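Local structure of dihydrodipicolinate synthase (2YXG) at residues D97-I102 and L127-Y132; E83-S88 and F118-E123; L254-R259 and I278-L283. The protein probably catalyses the condensation of pyruvate with aspartate beta-semialdehyde to 4-hydroxy-tetrahydrodipicolinate in the lysine pathway, through a Schiff base. All blocks are in the same frame, centred on the assembly; numbering follows the deposited sequence.

Contact 1: D97-I102 and L127-Y132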
ATOM      1  N   ASP A  97       1.186  37.038  -4.680  1.00 22.81           N
ATOM      2  CA  ASP A  97       0.337  36.928  -5.834  1.00 24.14           C
ATOM      3  C   ASP A  97      -0.669  35.783  -5.750  1.00 23.18           C
ATOM      4  O   ASP A  97      -1.683  35.823  -6.405  1.00 24.55           O
ATOM      5  CB  ASP A  97       1.224  36.770  -7.077  1.00 24.81           C
ATOM      6  CG  ASP A  97       2.118  37.948  -7.258  1.00 28.76           C
ATOM      7  OD1 ASP A  97       1.544  39.020  -7.609  1.00 33.15           O
ATOM      8  OD2 ASP A  97       3.358  37.854  -6.992  1.00 30.33           O
ATOM      9  N   ALA A  98      -0.398  34.792  -4.913  1.00 21.88           N
ATOM     10  CA  ALA A  98      -1.166  33.544  -4.888  1.00 21.76           C
ATOM     11  C   ALA A  98      -0.859  32.808  -3.597  1.00 22.03           C
ATOM     12  O   ALA A  98       0.092  33.147  -2.869  1.00 23.05           O
ATOM     13  CB  ALA A  98      -0.845  32.639  -6.153  1.00 20.72           C
ATOM     14  N   VAL A  99      -1.704  31.847  -3.263  1.00 22.70           N
ATOM     15  CA  VAL A  99      -1.484  31.074  -2.062  1.00 21.76           C
ATOM     16  C   VAL A  99      -1.350  29.607  -2.477  1.00 21.45           C
ATOM     17  O   VAL A  99      -2.065  29.148  -3.355  1.00 19.74           O
ATOM     18  CB  VAL A  99      -2.571  31.433  -0.999  1.00 22.77           C
ATOM     19  CG1 VAL A  99      -3.232  30.267  -0.375  1.00 22.75           C
ATOM     20  CG2 VAL A  99      -1.972  32.330   0.047  1.00 22.92           C
ATOM     21  N   LEU A 100      -0.356  28.921  -1.898  1.00 20.98           N
ATOM     22  CA  LEU A 100      -0.338  27.469  -1.943  1.00 20.81           C
ATOM     23  C   LEU A 100      -0.924  26.934  -0.631  1.00 20.87           C
ATOM     24  O   LEU A 100      -0.487  27.322   0.475  1.00 21.59           O
ATOM     25  CB  LEU A 100       1.082  26.936  -2.132  1.00 21.24           C
ATOM     26  CG  LEU A 100       1.083  25.395  -2.262  1.00 23.63           C
ATOM     27  CD1 LEU A 100       1.252  24.939  -3.718  1.00 18.22           C
ATOM     28  CD2 LEU A 100       2.071  24.773  -1.306  1.00 23.05           C
ATOM     29  N   SER A 101      -1.868  26.009  -0.761  1.00 20.09           N
ATOM     30  CA  SER A 101      -2.628  25.541   0.376  1.00 19.84           C
ATOM     31  C   SER A 101      -2.727  23.963   0.388  1.00 19.59           C
ATOM     32  O   SER A 101      -3.438  23.349  -0.413  1.00 19.97           O
ATOM     33  CB  SER A 101      -4.006  26.213   0.336  1.00 18.12           C
ATOM     34  OG  SER A 101      -4.750  25.884   1.490  1.00 17.93           O
ATOM     35  N   ILE A 102      -1.990  23.324   1.275  1.00 19.11           N
ATOM     36  CA  ILE A 102      -1.907  21.857   1.315  1.00 18.39           C
ATOM     37  C   ILE A 102      -3.164  21.271   1.964  1.00 19.95           C
ATOM     38  O   ILE A 102      -3.769  21.880   2.884  1.00 19.60           O
ATOM     39  CB  ILE A 102      -0.610  21.417   2.098  1.00 18.92           C
ATOM     40  CG1 ILE A 102      -0.290  19.909   1.917  1.00 19.44           C
ATOM     41  CG2 ILE A 102      -0.695  21.852   3.586  1.00 15.98           C
ATOM     42  CD1 ILE A 102       1.160  19.497   2.336  1.00 18.78           C
ATOM     43  N   LEU A 127      -6.958  36.344  -3.761  1.00 26.33           N
ATOM     44  CA  LEU A 127      -5.841  35.686  -4.475  1.00 25.47           C
ATOM     45  C   LEU A 127      -6.204  34.358  -5.154  1.00 23.48           C
ATOM     46  O   LEU A 127      -7.051  33.626  -4.670  1.00 22.70           O
ATOM     47  CB  LEU A 127      -4.666  35.452  -3.509  1.00 24.61           C
ATOM     48  CG  LEU A 127      -4.092  36.705  -2.878  1.00 25.95           C
ATOM     49  CD1 LEU A 127      -2.744  36.381  -2.207  1.00 24.89           C
ATOM     50  CD2 LEU A 127      -3.945  37.792  -3.982  1.00 25.03           C
ATOM     51  N   PRO A 128      -5.542  34.047  -6.270  1.00 23.34           N
ATOM     52  CA  PRO A 128      -5.645  32.680  -6.802  1.00 23.35           C
ATOM     53  C   PRO A 128      -5.083  31.694  -5.777  1.00 22.73           C
ATOM     54  O   PRO A 128      -4.168  32.030  -5.012  1.00 22.30           O
ATOM     55  CB  PRO A 128      -4.754  32.700  -8.040  1.00 23.45           C
ATOM     56  CG  PRO A 128      -4.530  34.179  -8.407  1.00 23.25           C
ATOM     57  CD  PRO A 128      -4.672  34.917  -7.088  1.00 24.62           C
ATOM     58  N   ILE A 129      -5.649  30.503  -5.757  1.00 22.60           N
ATOM     59  CA  ILE A 129      -5.228  29.472  -4.802  1.00 22.86           C
ATOM     60  C   ILE A 129      -4.739  28.229  -5.532  1.00 22.77           C
ATOM     61  O   ILE A 129      -5.446  27.700  -6.383  1.00 22.37           O
ATOM     62  CB  ILE A 129      -6.416  29.056  -3.891  1.00 23.27           C
ATOM     63  CG1 ILE A 129      -6.792  30.230  -2.980  1.00 20.23           C
ATOM     64  CG2 ILE A 129      -6.074  27.703  -3.093  1.00 24.51           C
ATOM     65  CD1 ILE A 129      -8.167  30.183  -2.536  1.00 19.48           C
ATOM     66  N   VAL A 130      -3.528  27.787  -5.199  1.00 22.62           N
ATOM     67  CA  VAL A 130      -3.023  26.485  -5.628  1.00 20.71           C
ATOM     68  C   VAL A 130      -3.253  25.430  -4.520  1.00 19.18           C
ATOM     69  O   VAL A 130      -2.683  25.501  -3.412  1.00 18.56           O
ATOM     70  CB  VAL A 130      -1.525  26.604  -6.021  1.00 20.97           C
ATOM     71  CG1 VAL A 130      -0.990  25.294  -6.655  1.00 21.39           C
ATOM     72  CG2 VAL A 130      -1.325  27.766  -7.004  1.00 21.44           C
ATOM     73  N   LEU A 131      -4.083  24.460  -4.832  1.00 17.85           N
ATOM     74  CA  LEU A 131      -4.314  23.328  -3.953  1.00 19.72           C
ATOM     75  C   LEU A 131      -3.112  22.379  -4.021  1.00 20.49           C
ATOM     76  O   LEU A 131      -2.632  22.109  -5.101  1.00 22.91           O
ATOM     77  CB  LEU A 131      -5.575  22.582  -4.370  1.00 19.76           C
ATOM     78  CG  LEU A 131      -6.919  23.374  -4.339  1.00 17.63           C
ATOM     79  CD1 LEU A 131      -8.081  22.506  -4.791  1.00 16.81           C
ATOM     80  CD2 LEU A 131      -7.206  23.900  -2.967  1.00 18.14           C
ATOM     81  N   TYR A 132      -2.588  21.923  -2.890  1.00 19.19           N
ATOM     82  CA  TYR A 132      -1.441  20.992  -2.933  1.00 18.21           C
ATOM     83  C   TYR A 132      -1.863  19.633  -2.357  1.00 17.85           C
ATOM     84  O   TYR A 132      -2.282  19.543  -1.206  1.00 17.45           O
ATOM     85  CB  TYR A 132      -0.277  21.586  -2.167  1.00 18.32           C
ATOM     86  CG  TYR A 132       0.961  20.714  -2.040  1.00 19.82           C
ATOM     87  CD1 TYR A 132       1.233  19.675  -2.952  1.00 19.27           C
ATOM     88  CD2 TYR A 132       1.894  20.966  -1.036  1.00 19.25           C
ATOM     89  CE1 TYR A 132       2.358  18.884  -2.826  1.00 19.26           C
ATOM     90  CE2 TYR A 132       3.046  20.199  -0.920  1.00 18.44           C
ATOM     91  CZ  TYR A 132       3.272  19.164  -1.815  1.00 21.06           C
ATOM     92  OH  TYR A 132       4.422  18.405  -1.720  1.00 21.52           O
TER
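L100 lies at the apolar centre of this contact, its two methyls divided between V130 and Y132. The strands 98-102 and 129-133 are parallel neighbours in the TIM barrel, joined by a beta-alpha-beta crossover through helix 111-124. CG of L100 stands anti to the backbone N (chi1 -177°), which places CD1 3.7 Å from V130 CG1 and CD2 3.8 Å from Y132 CD2; the leucine crosses both partners at a slant. I102 instead runs side by side with Y132, and its CD1 spans CD2 and CE2 of the ring, 3.8 Å from Y132 CD2. Both aliphatic tips meet that ring obliquely at its CD2 side. Y132, the predicted proton donor/acceptor, also makes a cation-pi contact with K161, the predicted Schiff-base lysine, while the side chain of L100 touches K161 as well. An alanine in place of L100 would probably open a gap against V130 CG1 and leave the CD2 side of the Y132 ring with I102 but without the leucine methyl. The alternate residues V99, S101, I129 and L131 turn outward to helices 81-94 and 111-124.

A ladder of four backbone bonds runs beneath the side chains: V99 N to P128 O, V130 N to V99 O, S101 N to V130 O and Y132 N to S101 O. The bond from V130 N to V99 O, 2.7 Å long, is nearly straight (167° at the hydrogen). By contrast, Y132 N approaches S101 O from above the carbonyl plane, 51° out of it. At the polar edge the side chain of D97 sets off away from the neighbouring strand, and its OD2 accepts a hydrogen bond from V72 N. Its carbonyl faces a proline, with D97 O 3.2 Å from P128 CD.

Contact 2: E83-S88 and F118-E123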
ATOM      1  N   GLU A  83      -6.377  28.439  11.170  1.00 25.72           N
ATOM      2  CA  GLU A  83      -5.027  28.870  10.897  1.00 25.09           C
ATOM      3  C   GLU A  83      -4.775  29.008   9.409  1.00 23.11           C
ATOM      4  O   GLU A  83      -3.991  29.896   9.000  1.00 22.02           O
ATOM      5  CB  GLU A  83      -4.003  27.941  11.576  1.00 25.26           C
ATOM      6  CG  GLU A  83      -2.565  28.265  11.198  1.00 27.44           C
ATOM      7  CD  GLU A  83      -1.507  27.368  11.857  1.00 31.13           C
ATOM      8  OE1 GLU A  83      -1.494  26.127  11.608  1.00 34.77           O
ATOM      9  OE2 GLU A  83      -0.633  27.923  12.595  1.00 38.80           O
ATOM     10  N   ALA A  84      -5.414  28.155   8.576  1.00 21.88           N
ATOM     11  CA  ALA A  84      -5.221  28.263   7.092  1.00 22.07           C
ATOM     12  C   ALA A  84      -5.768  29.627   6.581  1.00 21.97           C
ATOM     13  O   ALA A  84      -5.130  30.322   5.783  1.00 22.46           O
ATOM     14  CB  ALA A  84      -5.876  27.018   6.293  1.00 20.38           C
ATOM     15  N   ILE A  85      -6.917  30.029   7.113  1.00 22.40           N
ATOM     16  CA  ILE A  85      -7.527  31.346   6.857  1.00 23.86           C
ATOM     17  C   ILE A  85      -6.597  32.509   7.230  1.00 24.12           C
ATOM     18  O   ILE A  85      -6.245  33.351   6.418  1.00 24.17           O
ATOM     19  CB  ILE A  85      -8.871  31.463   7.631  1.00 23.20           C
ATOM     20  CG1 ILE A  85      -9.934  30.538   7.004  1.00 23.25           C
ATOM     21  CG2 ILE A  85      -9.392  32.936   7.690  1.00 23.85           C
ATOM     22  CD1 ILE A  85     -11.162  30.259   7.979  1.00 24.08           C
ATOM     23  N   GLU A  86      -6.157  32.497   8.476  1.00 25.82           N
ATOM     24  CA  GLU A  86      -5.216  33.445   8.969  1.00 26.74           C
ATOM     25  C   GLU A  86      -3.973  33.572   8.089  1.00 27.13           C
ATOM     26  O   GLU A  86      -3.621  34.703   7.717  1.00 27.95           O
ATOM     27  CB  GLU A  86      -4.843  33.048  10.376  1.00 26.77           C
ATOM     28  CG  GLU A  86      -4.381  34.190  11.206  1.00 34.78           C
ATOM     29  CD  GLU A  86      -3.671  33.716  12.490  1.00 47.51           C
ATOM     30  OE1 GLU A  86      -4.211  32.766  13.158  1.00 51.55           O
ATOM     31  OE2 GLU A  86      -2.587  34.296  12.818  1.00 50.23           O
ATOM     32  N   LEU A  87      -3.322  32.449   7.737  1.00 25.47           N
ATOM     33  CA  LEU A  87      -2.124  32.497   6.889  1.00 25.57           C
ATOM     34  C   LEU A  87      -2.423  33.066   5.500  1.00 24.08           C
ATOM     35  O   LEU A  87      -1.595  33.758   4.911  1.00 22.82           O
ATOM     36  CB  LEU A  87      -1.438  31.101   6.734  1.00 25.97           C
ATOM     37  CG  LEU A  87      -0.774  30.515   8.000  1.00 29.15           C
ATOM     38  CD1 LEU A  87      -0.434  29.032   7.858  1.00 29.71           C
ATOM     39  CD2 LEU A  87       0.490  31.301   8.351  1.00 30.27           C
ATOM     40  N   SER A  88      -3.605  32.744   4.988  1.00 23.45           N
ATOM     41  CA  SER A  88      -4.020  33.162   3.651  1.00 23.61           C
ATOM     42  C   SER A  88      -4.277  34.662   3.601  1.00 22.99           C
ATOM     43  O   SER A  88      -3.840  35.345   2.677  1.00 21.56           O
ATOM     44  CB  SER A  88      -5.292  32.399   3.230  1.00 23.43           C
ATOM     45  OG  SER A  88      -5.052  30.980   3.226  1.00 25.84           O
ATOM     46  N   PHE A 118     -11.170  23.993   2.231  1.00 18.22           N
ATOM     47  CA  PHE A 118     -10.655  24.877   1.129  1.00 19.90           C
ATOM     48  C   PHE A 118     -11.674  25.975   0.776  1.00 20.60           C
ATOM     49  O   PHE A 118     -11.319  27.011   0.282  1.00 20.10           O
ATOM     50  CB  PHE A 118     -10.252  24.090  -0.155  1.00 18.34           C
ATOM     51  CG  PHE A 118      -9.003  23.259   0.007  1.00 20.30           C
ATOM     52  CD1 PHE A 118      -7.778  23.857   0.369  1.00 22.08           C
ATOM     53  CD2 PHE A 118      -9.032  21.892  -0.154  1.00 20.71           C
ATOM     54  CE1 PHE A 118      -6.623  23.098   0.537  1.00 21.33           C
ATOM     55  CE2 PHE A 118      -7.842  21.120  -0.018  1.00 21.99           C
ATOM     56  CZ  PHE A 118      -6.665  21.726   0.323  1.00 20.31           C
ATOM     57  N   GLY A 119     -12.958  25.687   1.004  1.00 22.83           N
ATOM     58  CA  GLY A 119     -14.038  26.670   0.844  1.00 22.50           C
ATOM     59  C   GLY A 119     -13.806  27.871   1.747  1.00 22.75           C
ATOM     60  O   GLY A 119     -13.906  28.998   1.293  1.00 21.80           O
ATOM     61  N   LYS A 120     -13.473  27.632   3.018  1.00 23.71           N
ATOM     62  CA  LYS A 120     -13.198  28.743   3.965  1.00 24.62           C
ATOM     63  C   LYS A 120     -11.963  29.534   3.537  1.00 24.57           C
ATOM     64  O   LYS A 120     -11.932  30.767   3.666  1.00 24.70           O
ATOM     65  CB  LYS A 120     -13.024  28.259   5.433  1.00 25.74           C
ATOM     66  CG  LYS A 120     -14.213  27.479   6.057  1.00 31.75           C
ATOM     67  CD  LYS A 120     -15.394  28.388   6.511  1.00 40.45           C
ATOM     68  CE  LYS A 120     -15.206  28.912   7.967  1.00 45.50           C
ATOM     69  NZ  LYS A 120     -16.020  30.170   8.337  1.00 43.92           N
ATOM     70  N   VAL A 121     -10.926  28.839   3.055  1.00 23.46           N
ATOM     71  CA  VAL A 121      -9.741  29.525   2.531  1.00 23.37           C
ATOM     72  C   VAL A 121     -10.127  30.429   1.330  1.00 24.46           C
ATOM     73  O   VAL A 121      -9.774  31.614   1.289  1.00 22.85           O
ATOM     74  CB  VAL A 121      -8.595  28.527   2.179  1.00 23.73           C
ATOM     75  CG1 VAL A 121      -7.485  29.181   1.460  1.00 23.19           C
ATOM     76  CG2 VAL A 121      -8.069  27.839   3.481  1.00 22.06           C
ATOM     77  N   ALA A 122     -10.845  29.842   0.368  1.00 24.78           N
ATOM     78  CA  ALA A 122     -11.229  30.542  -0.840  1.00 25.03           C
ATOM     79  C   ALA A 122     -12.101  31.774  -0.536  1.00 25.86           C
ATOM     80  O   ALA A 122     -11.900  32.811  -1.165  1.00 25.83           O
ATOM     81  CB  ALA A 122     -11.895  29.591  -1.807  1.00 24.18           C
ATOM     82  N   GLU A 123     -13.028  31.660   0.421  1.00 26.83           N
ATOM     83  CA  GLU A 123     -13.858  32.786   0.876  1.00 28.91           C
ATOM     84  C   GLU A 123     -13.083  33.881   1.591  1.00 29.04           C
ATOM     85  O   GLU A 123     -13.546  35.022   1.653  1.00 30.81           O
ATOM     86  CB  GLU A 123     -14.973  32.302   1.808  1.00 29.38           C
ATOM     87  CG  GLU A 123     -16.199  31.731   1.052  1.00 32.78           C
ATOM     88  CD  GLU A 123     -17.032  30.720   1.862  1.00 33.53           C
ATOM     89  OE1 GLU A 123     -17.059  30.805   3.126  1.00 35.93           O
ATOM     90  OE2 GLU A 123     -17.643  29.815   1.223  1.00 37.46           O
TER
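I85 reaches across to K120 from one helix of the outer layer of the TIM barrel to the next, helix 81-94 to helix 111-124. The short segments run nearly parallel, their axes 8.9 Å apart and inclined by -26°. Backbones come nearest at I85 and V121, whose CA atoms are 5.2 Å apart.

The side chain of I85 can be followed outward from CB, which does not itself head straight for the other helix. CG1 stands anti to the carbonyl carbon (chi1 -70°) and passes over the backbone of K120, 3.9 Å from K120 O. CD1 continues the chain in an extended course and ends 3.7 Å from K120 CB, so that the branch covers the base of the lysine. K120 starts toward I85, but its chain bends twice further out and carries NZ away. The lysine also packs on L266 of the second subunit.

Deeper in, V121 sets its two methyls on different partners one helical turn apart. CG2 meets the small A84, with V121 CG2 3.7 Å from A84 CB. CG1, anti to the backbone N, points instead at the serine hydroxyl and lies 3.5 Å from S88 OG. The small side chains of A84 and S88 are consistent with the close approach of V121 here. Beneath the interface, S88 packs on V99 of strand 98-102, and on the other helix F118 and A122 face the barrel strands.

The hydroxyl of S88 is engaged within its own helix: S88 OG donates to A84 O at 2.6 Å. That carbonyl also accepts the helical bond from S88 N, and the two donors arrive from opposite faces of its plane, with OG 38° out of it.

Contact 3: L254-R259 and I278-L283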
ATOM      1  N   LEU A 254      22.746  22.338  -1.774  1.00 23.21           N
ATOM      2  CA  LEU A 254      23.080  23.783  -1.742  1.00 24.92           C
ATOM      3  C   LEU A 254      24.293  24.072  -0.872  1.00 24.93           C
ATOM      4  O   LEU A 254      25.112  24.874  -1.261  1.00 25.49           O
ATOM      5  CB  LEU A 254      21.909  24.666  -1.248  1.00 23.65           C
ATOM      6  CG  LEU A 254      20.758  24.567  -2.259  1.00 25.65           C
ATOM      7  CD1 LEU A 254      19.460  25.134  -1.695  1.00 24.68           C
ATOM      8  CD2 LEU A 254      21.161  25.246  -3.612  1.00 23.38           C
ATOM      9  N   ASN A 255      24.382  23.461   0.304  1.00 24.42           N
ATOM     10  CA  ASN A 255      25.589  23.643   1.124  1.00 26.62           C
ATOM     11  C   ASN A 255      26.876  23.157   0.439  1.00 26.12           C
ATOM     12  O   ASN A 255      27.924  23.823   0.505  1.00 25.22           O
ATOM     13  CB  ASN A 255      25.447  22.971   2.496  1.00 26.77           C
ATOM     14  CG  ASN A 255      24.492  23.717   3.399  1.00 29.13           C
ATOM     15  OD1 ASN A 255      23.600  23.118   3.994  1.00 31.82           O
ATOM     16  ND2 ASN A 255      24.674  25.036   3.506  1.00 30.07           N
ATOM     17  N   MET A 256      26.789  21.993  -0.214  1.00 26.18           N
ATOM     18  CA  MET A 256      27.929  21.444  -0.955  1.00 26.55           C
ATOM     19  C   MET A 256      28.390  22.387  -2.067  1.00 27.16           C
ATOM     20  O   MET A 256      29.584  22.436  -2.407  1.00 27.59           O
ATOM     21  CB  MET A 256      27.584  20.088  -1.564  1.00 25.64           C
ATOM     22  CG  MET A 256      27.615  18.941  -0.560  1.00 26.29           C
ATOM     23  SD  MET A 256      26.908  17.464  -1.349  1.00 27.45           S
ATOM     24  CE  MET A 256      27.082  16.283  -0.013  1.00 24.04           C
ATOM     25  N   MET A 257      27.432  23.092  -2.664  1.00 27.77           N
ATOM     26  CA  MET A 257      27.730  23.985  -3.777  1.00 29.07           C
ATOM     27  C   MET A 257      28.141  25.356  -3.301  1.00 28.40           C
ATOM     28  O   MET A 257      28.326  26.231  -4.128  1.00 28.79           O
ATOM     29  CB  MET A 257      26.558  24.125  -4.750  1.00 27.74           C
ATOM     30  CG  MET A 257      26.119  22.810  -5.353  1.00 29.35           C
ATOM     31  SD  MET A 257      24.537  22.857  -6.205  1.00 32.56           S
ATOM     32  CE  MET A 257      23.598  23.864  -5.113  1.00 40.25           C
ATOM     33  N   GLY A 258      28.267  25.503  -1.981  1.00 28.57           N
ATOM     34  CA  GLY A 258      28.516  26.771  -1.296  1.00 28.68           C
ATOM     35  C   GLY A 258      27.464  27.863  -1.506  1.00 28.85           C
ATOM     36  O   GLY A 258      27.812  29.016  -1.595  1.00 28.70           O
ATOM     37  N   ARG A 259      26.191  27.494  -1.632  1.00 28.69           N
ATOM     38  CA  ARG A 259      25.081  28.447  -1.766  1.00 28.98           C
ATOM     39  C   ARG A 259      24.401  28.559  -0.390  1.00 26.78           C
ATOM     40  O   ARG A 259      24.552  27.663   0.438  1.00 27.95           O
ATOM     41  CB  ARG A 259      24.091  28.015  -2.860  1.00 27.91           C
ATOM     42  CG  ARG A 259      24.698  27.872  -4.286  1.00 32.44           C
ATOM     43  CD  ARG A 259      23.696  28.168  -5.455  1.00 35.16           C
ATOM     44  NE  ARG A 259      23.970  29.485  -6.102  1.00 47.09           N
ATOM     45  CZ  ARG A 259      23.378  30.663  -5.811  1.00 48.85           C
ATOM     46  NH1 ARG A 259      22.418  30.779  -4.874  1.00 46.00           N
ATOM     47  NH2 ARG A 259      23.766  31.756  -6.475  1.00 51.34           N
ATOM     48  N   ILE A 278      26.624   9.590  -2.358  1.00 24.40           N
ATOM     49  CA  ILE A 278      25.805   9.404  -3.582  1.00 24.11           C
ATOM     50  C   ILE A 278      25.434  10.787  -4.157  1.00 24.02           C
ATOM     51  O   ILE A 278      25.610  11.079  -5.362  1.00 23.98           O
ATOM     52  CB  ILE A 278      24.558   8.491  -3.307  1.00 23.86           C
ATOM     53  CG1 ILE A 278      25.016   7.006  -3.195  1.00 26.29           C
ATOM     54  CG2 ILE A 278      23.521   8.588  -4.485  1.00 21.25           C
ATOM     55  CD1 ILE A 278      24.243   6.130  -2.245  1.00 24.60           C
ATOM     56  N   LEU A 279      24.963  11.658  -3.283  1.00 23.78           N
ATOM     57  CA  LEU A 279      24.629  13.017  -3.716  1.00 23.32           C
ATOM     58  C   LEU A 279      25.855  13.713  -4.303  1.00 23.52           C
ATOM     59  O   LEU A 279      25.760  14.326  -5.405  1.00 23.15           O
ATOM     60  CB  LEU A 279      24.015  13.845  -2.567  1.00 23.43           C
ATOM     61  CG  LEU A 279      23.653  15.297  -2.934  1.00 20.41           C
ATOM     62  CD1 LEU A 279      22.743  15.403  -4.183  1.00 16.94           C
ATOM     63  CD2 LEU A 279      23.047  15.959  -1.745  1.00 21.32           C
ATOM     64  N   GLU A 280      26.999  13.630  -3.590  1.00 23.40           N
ATOM     65  CA  GLU A 280      28.216  14.275  -4.053  1.00 24.20           C
ATOM     66  C   GLU A 280      28.614  13.798  -5.448  1.00 23.11           C
ATOM     67  O   GLU A 280      29.040  14.583  -6.304  1.00 23.08           O
ATOM     68  CB  GLU A 280      29.404  14.010  -3.131  1.00 24.47           C
ATOM     69  CG  GLU A 280      29.499  14.851  -1.890  1.00 27.91           C
ATOM     70  CD  GLU A 280      30.519  14.257  -0.901  1.00 30.98           C
ATOM     71  OE1 GLU A 280      31.304  13.414  -1.355  1.00 36.98           O
ATOM     72  OE2 GLU A 280      30.559  14.612   0.299  1.00 36.28           O
ATOM     73  N   ASN A 281      28.506  12.504  -5.671  1.00 23.07           N
ATOM     74  CA  ASN A 281      28.934  11.959  -6.970  1.00 23.58           C
ATOM     75  C   ASN A 281      28.023  12.479  -8.056  1.00 22.31           C
ATOM     76  O   ASN A 281      28.499  12.839  -9.117  1.00 22.22           O
ATOM     77  CB  ASN A 281      29.001  10.415  -6.963  1.00 23.12           C
ATOM     78  CG  ASN A 281      30.052   9.885  -5.996  1.00 25.13           C
ATOM     79  OD1 ASN A 281      30.935  10.615  -5.598  1.00 22.64           O
ATOM     80  ND2 ASN A 281      29.935   8.610  -5.593  1.00 27.29           N
ATOM     81  N   VAL A 282      26.717  12.534  -7.805  1.00 22.94           N
ATOM     82  CA  VAL A 282      25.847  13.079  -8.844  1.00 23.55           C
ATOM     83  C   VAL A 282      26.120  14.576  -9.129  1.00 23.39           C
ATOM     84  O   VAL A 282      26.128  14.980 -10.292  1.00 22.44           O
ATOM     85  CB  VAL A 282      24.306  12.696  -8.771  1.00 24.83           C
ATOM     86  CG1 VAL A 282      23.989  11.426  -7.952  1.00 23.97           C
ATOM     87  CG2 VAL A 282      23.371  13.896  -8.520  1.00 23.48           C
ATOM     88  N   LEU A 283      26.365  15.357  -8.082  1.00 23.58           N
ATOM     89  CA  LEU A 283      26.756  16.781  -8.223  1.00 25.04           C
ATOM     90  C   LEU A 283      28.055  16.966  -9.035  1.00 27.20           C
ATOM     91  O   LEU A 283      28.140  17.841  -9.898  1.00 26.77           O
ATOM     92  CB  LEU A 283      26.882  17.468  -6.851  1.00 23.52           C
ATOM     93  CG  LEU A 283      25.532  17.624  -6.137  1.00 23.66           C
ATOM     94  CD1 LEU A 283      25.730  18.112  -4.753  1.00 21.07           C
ATOM     95  CD2 LEU A 283      24.522  18.530  -6.928  1.00 23.16           C
TER
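M256 extends from the end of helix 248-256 across the flank of helix 273-286, meeting both E280 and L283 at about a right angle. CG is anti to the carbonyl carbon (chi1 -78°), and the rest of the chain is extended, which carries SD to both E280 and L283 and the methyl on to E280. M256 SD lies 3.7 Å from L283 CD1 and equally near E280 CG, the two directions roughly at right angles. The terminal methyl goes further, and M256 CE comes within 3.4 Å of E280 CG. The glutamate therefore joins the contact mainly with its aliphatic stem. L279 approaches the same sulphur more loosely, its CD2 4.2 Å from M256 SD.

M257 has a lesser share: M257 SD stands 4.4 Å from L283 CD2, so the two methyls of L283 are divided between the two methionines. Just beyond, G258 takes positive phi (59°), a conformation that favours glycine, and closes helix 248-256 with a Schellman motif. In that turn R259 N bonds back to L254 O at 2.9 Å, and the chain leaves the helix directly after the methionines.

The contact belongs to the helical C-terminal region that follows the barrel in DapA enzymes. L279 also touches T252 and A253 of helix 248-256 itself, while A240 and L237 of helix 224-240 lie against L279 and L283. M257 packs on I207, in the loop between strand 199-202 and helix 209-221, which brings the end of helix 248-256 against the barrel.

In the fold
Along the chain, helix 81-94 comes first, then strand 98-102, helix 111-124 and strand 129-133. Contact 2 closes the loop from 83-88 to 118-123, and contact 1 the loop from 97-102 to 127-132; since their segments alternate, the two loops cross. They meet directly where the ring of F118 lies against S101 and L131 and where A122 meets I129, tying outer helices to barrel strands. Contact 3 follows later, in series, closing a short loop between helices 248-256 and 273-286. Its centre is 31 Å from that of contact 1 and 38 Å from that of contact 2, on the opposite side of the chain's centre.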